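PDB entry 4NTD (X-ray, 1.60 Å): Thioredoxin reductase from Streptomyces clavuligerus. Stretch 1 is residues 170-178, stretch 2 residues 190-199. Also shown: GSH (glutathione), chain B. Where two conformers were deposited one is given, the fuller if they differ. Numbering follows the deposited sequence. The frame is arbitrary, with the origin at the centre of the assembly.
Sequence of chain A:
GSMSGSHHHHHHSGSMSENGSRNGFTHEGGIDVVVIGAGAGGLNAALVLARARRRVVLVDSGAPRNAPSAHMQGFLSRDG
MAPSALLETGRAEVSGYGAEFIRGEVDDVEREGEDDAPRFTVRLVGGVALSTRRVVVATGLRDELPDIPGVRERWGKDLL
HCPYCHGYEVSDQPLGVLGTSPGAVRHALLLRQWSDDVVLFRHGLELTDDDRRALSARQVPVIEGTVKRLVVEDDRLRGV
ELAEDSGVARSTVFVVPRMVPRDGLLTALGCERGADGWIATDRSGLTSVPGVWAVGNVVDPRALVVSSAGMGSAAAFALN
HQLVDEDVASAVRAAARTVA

Stretch 1 (170-178) VSDQPLGVL
Stretch 2, residues 190-199: LLRQWSDDVV

Leu 175 lies at the apolar centre of the contact, buried and more covered by the second stretch than any other residue of the first. In its m,t rotamer (chi1 -47°, chi2 -177°), it brings CD1 to 4.3 Å from Leu 191 CD2 and 3.8 Å from Ser 195 CB, while its CB lies 4.3 Å from Val 198 CG2. Leu 191, also m,t, is helical and points toward the first stretch; its CD1 meets Val 177 CG2 at 3.6 Å. Val 177 and Val 198, both t and beta-branched, suit extended backbone, and Val 177 CG2 lies 4.3 Å from Val 198 CG1.

Beneath these side chains, two strands run parallel, pairing Leu 175 with Val 198 and Gly 176 with Val 199 at CA-CA distances of 4.8 Å. Phi/psi values near -102/144 and -120/154 for Leu 175 and Gly 176, and -129/127 and -119/136 for Val 198 and Val 199, set the extension. Hydrogen bonds alternate in direction: Leu 175 N to Asp 197 O (2.9 Å), Val 199 N to Leu 175 O (3.0 Å), and Val 177 N to Val 199 O (2.9 Å).

Farther out, a type II turn spans Val 170 to Gln 173, with Asp 172 at 66/9 and Gln 173 N bonded to Val 170 O (3.2 Å). Asp 172 N donates to Trp 194 O (2.9 Å). Ser 195, chi1 t, is small enough to bring its hydroxyl to the backbone: OG donates to Gln 173 O (2.7 Å) and accepts from Asp 197 N (3.1 Å).

At the exposed edge, water bridges the acids: water 1 donates to Asp 172 OD1 (2.7 Å) and accepts from Asp 196 N (2.9 Å); water 2 donates to Asp 172 O (2.9 Å) and Asp 196 OD1 (2.8 Å).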

# COMPACT_ATOMS: atom_id res chain seq x y z
N VAL A 170 -17.88 -15.50 8.12
CA VAL A 170 -18.44 -16.86 8.07
C VAL A 170 -17.69 -17.83 8.99
O VAL A 170 -17.69 -19.04 8.76
CB VAL A 170 -18.51 -17.39 6.62
CG1 VAL A 170 -19.38 -16.49 5.76
CG2 VAL A 170 -17.12 -17.53 6.00
N SER A 171 -17.08 -17.29 10.04
CA SER A 171 -16.34 -18.09 11.02
C SER A 171 -17.18 -19.25 11.55
O SER A 171 -18.34 -19.06 11.91
CB SER A 171 -15.89 -17.22 12.20
OG SER A 171 -14.91 -16.27 11.81
N ASP A 172 -16.58 -20.44 11.59
CA ASP A 172 -17.19 -21.64 12.18
C ASP A 172 -18.44 -22.16 11.45
O ASP A 172 -19.11 -23.06 11.95
CB ASP A 172 -17.53 -21.41 13.66
CG ASP A 172 -16.33 -20.93 14.47
OD1 ASP A 172 -15.25 -21.53 14.34
OD2 ASP A 172 -16.48 -19.96 15.23
N GLN A 173 -18.74 -21.63 10.27
CA GLN A 173 -19.91 -22.08 9.51
C GLN A 173 -19.54 -23.25 8.60
O GLN A 173 -18.35 -23.51 8.37
CB GLN A 173 -20.49 -20.94 8.68
CG GLN A 173 -21.05 -19.80 9.51
CD GLN A 173 -21.76 -18.74 8.68
OE1 GLN A 173 -22.18 -19.00 7.55
NE2 GLN A 173 -21.89 -17.55 9.24
N PRO A 174 -20.55 -23.98 8.08
CA PRO A 174 -20.26 -25.05 7.13
C PRO A 174 -19.88 -24.49 5.75
O PRO A 174 -20.75 -24.02 5.01
CB PRO A 174 -21.58 -25.85 7.07
CG PRO A 174 -22.41 -25.35 8.21
CD PRO A 174 -21.97 -23.95 8.45
N LEU A 175 -18.59 -24.54 5.44
CA LEU A 175 -18.05 -23.96 4.21
C LEU A 175 -17.77 -25.04 3.18
O LEU A 175 -17.35 -26.14 3.52
CB LEU A 175 -16.75 -23.20 4.50
CG LEU A 175 -16.75 -22.24 5.69
CD1 LEU A 175 -15.41 -21.53 5.78
CD2 LEU A 175 -17.89 -21.24 5.61
N GLY A 176 -18.00 -24.71 1.91
CA GLY A 176 -17.66 -25.61 0.81
C GLY A 176 -16.67 -24.96 -0.14
O GLY A 176 -16.59 -23.73 -0.22
N VAL A 177 -15.90 -25.78 -0.84
CA VAL A 177 -15.00 -25.32 -1.90
C VAL A 177 -15.25 -26.17 -3.15
O VAL A 177 -15.23 -27.39 -3.08
CB VAL A 177 -13.52 -25.46 -1.49
CG1 VAL A 177 -12.61 -24.95 -2.60
CG2 VAL A 177 -13.26 -24.71 -0.19
N LEU A 178 -15.49 -25.51 -4.28
CA LEU A 178 -15.70 -26.23 -5.54
C LEU A 178 -14.37 -26.51 -6.23
O LEU A 178 -13.52 -25.62 -6.33
CB LEU A 178 -16.60 -25.44 -6.49
CG LEU A 178 -17.95 -24.96 -5.94
CD1 LEU A 178 -18.75 -24.30 -7.05
CD2 LEU A 178 -18.74 -26.11 -5.33
N LEU A 190 -6.55 -23.33 3.31
CA LEU A 190 -6.57 -21.96 3.81
C LEU A 190 -7.84 -21.66 4.61
O LEU A 190 -7.78 -21.08 5.69
CB LEU A 190 -6.42 -20.98 2.64
CG LEU A 190 -6.53 -19.47 2.90
CD1 LEU A 190 -5.51 -19.01 3.93
CD2 LEU A 190 -6.35 -18.71 1.60
N LEU A 191 -8.99 -22.07 4.08
CA LEU A 191 -10.28 -21.82 4.73
C LEU A 191 -10.45 -22.54 6.07
O LEU A 191 -11.25 -22.11 6.91
CB LEU A 191 -11.44 -22.16 3.79
CG LEU A 191 -11.67 -21.12 2.69
CD1 LEU A 191 -12.47 -21.71 1.54
CD2 LEU A 191 -12.36 -19.89 3.24
N ARG A 192 -9.70 -23.61 6.29
CA ARG A 192 -9.71 -24.31 7.59
C ARG A 192 -9.23 -23.43 8.75
O ARG A 192 -9.48 -23.75 9.91
CB ARG A 192 -8.88 -25.60 7.54
CG ARG A 192 -9.68 -26.82 7.10
CD ARG A 192 -10.64 -27.30 8.18
NE ARG A 192 -9.99 -28.07 9.25
CZ ARG A 192 -9.73 -27.63 10.48
NH1 ARG A 192 -10.02 -26.39 10.87
NH2 ARG A 192 -9.14 -28.45 11.35
N GLN A 193 -8.54 -22.34 8.43
CA GLN A 193 -8.17 -21.35 9.44
C GLN A 193 -9.39 -20.60 10.00
O GLN A 193 -9.32 -20.06 11.11
CB GLN A 193 -7.13 -20.38 8.85
CG GLN A 193 -6.65 -19.27 9.77
CD GLN A 193 -6.11 -19.77 11.10
OE1 GLN A 193 -5.65 -20.90 11.21
NE2 GLN A 193 -6.16 -18.91 12.11
N TRP A 194 -10.49 -20.58 9.25
CA TRP A 194 -11.72 -19.89 9.68
C TRP A 194 -12.86 -20.80 10.17
O TRP A 194 -13.78 -20.33 10.84
CB TRP A 194 -12.24 -18.99 8.55
CG TRP A 194 -11.46 -17.72 8.38
CD1 TRP A 194 -11.72 -16.52 8.98
CD2 TRP A 194 -10.32 -17.51 7.54
NE1 TRP A 194 -10.80 -15.58 8.56
CE2 TRP A 194 -9.93 -16.16 7.68
CE3 TRP A 194 -9.58 -18.34 6.68
CZ2 TRP A 194 -8.84 -15.62 6.99
CZ3 TRP A 194 -8.50 -17.80 6.00
CH2 TRP A 194 -8.14 -16.45 6.16
N SER A 195 -12.82 -22.09 9.82
CA SER A 195 -13.85 -23.03 10.27
C SER A 195 -13.31 -24.45 10.34
O SER A 195 -12.44 -24.81 9.55
CB SER A 195 -15.05 -23.00 9.32
OG SER A 195 -16.08 -23.88 9.75
N ASP A 196 -13.83 -25.25 11.27
CA ASP A 196 -13.45 -26.66 11.33
C ASP A 196 -14.37 -27.54 10.48
O ASP A 196 -14.19 -28.75 10.42
CB ASP A 196 -13.35 -27.18 12.78
CG ASP A 196 -14.68 -27.18 13.50
OD1 ASP A 196 -15.71 -26.86 12.88
OD2 ASP A 196 -14.70 -27.51 14.71
N ASP A 197 -15.32 -26.90 9.79
CA ASP A 197 -16.26 -27.58 8.90
C ASP A 197 -16.08 -27.06 7.47
O ASP A 197 -16.77 -26.13 7.04
CB ASP A 197 -17.69 -27.34 9.40
CG ASP A 197 -18.73 -28.19 8.69
OD1 ASP A 197 -18.40 -28.91 7.71
OD2 ASP A 197 -19.91 -28.15 9.11
N VAL A 198 -15.12 -27.65 6.76
CA VAL A 198 -14.80 -27.28 5.38
C VAL A 198 -14.79 -28.54 4.52
O VAL A 198 -14.09 -29.50 4.85
CB VAL A 198 -13.42 -26.59 5.28
CG1 VAL A 198 -13.11 -26.21 3.84
CG2 VAL A 198 -13.38 -25.36 6.17
N VAL A 199 -15.55 -28.53 3.43
CA VAL A 199 -15.63 -29.67 2.51
C VAL A 199 -15.17 -29.27 1.12
O VAL A 199 -15.55 -28.21 0.61
CB VAL A 199 -17.08 -30.20 2.43
CG1 VAL A 199 -17.25 -31.18 1.28
CG2 VAL A 199 -17.48 -30.85 3.75
N1 GSH B . -3.35 -15.40 -3.83
CA1 GSH B . -3.36 -16.56 -2.94
C1 GSH B . -2.18 -17.47 -3.36
O11 GSH B . -2.40 -18.25 -4.32
O12 GSH B . -1.11 -17.38 -2.71
CB1 GSH B . -4.61 -17.39 -3.11
CG1 GSH B . -5.39 -17.52 -1.80
CD1 GSH B . -5.98 -16.17 -1.44
OE1 GSH B . -5.48 -15.46 -0.56
N2 GSH B . -7.13 -15.90 -2.07
CA2 GSH B . -7.87 -14.65 -1.89
C2 GSH B . -7.27 -13.66 -2.80
O2 GSH B . -6.49 -13.94 -3.71
CB2 GSH B . -7.51 -13.88 -0.62
SG2 GSH B . -8.82 -13.26 0.52
N3 GSH B . -7.58 -12.46 -2.36
CA3 GSH B . -6.97 -11.32 -2.90
C3 GSH B . -7.90 -10.30 -3.62
O31 GSH B . -9.26 -10.40 -3.48
O32 GSH B . -7.39 -9.32 -4.31
O HOH W 1 -15.10 -24.13 13.61
O HOH W 2 -18.10 -25.47 13.19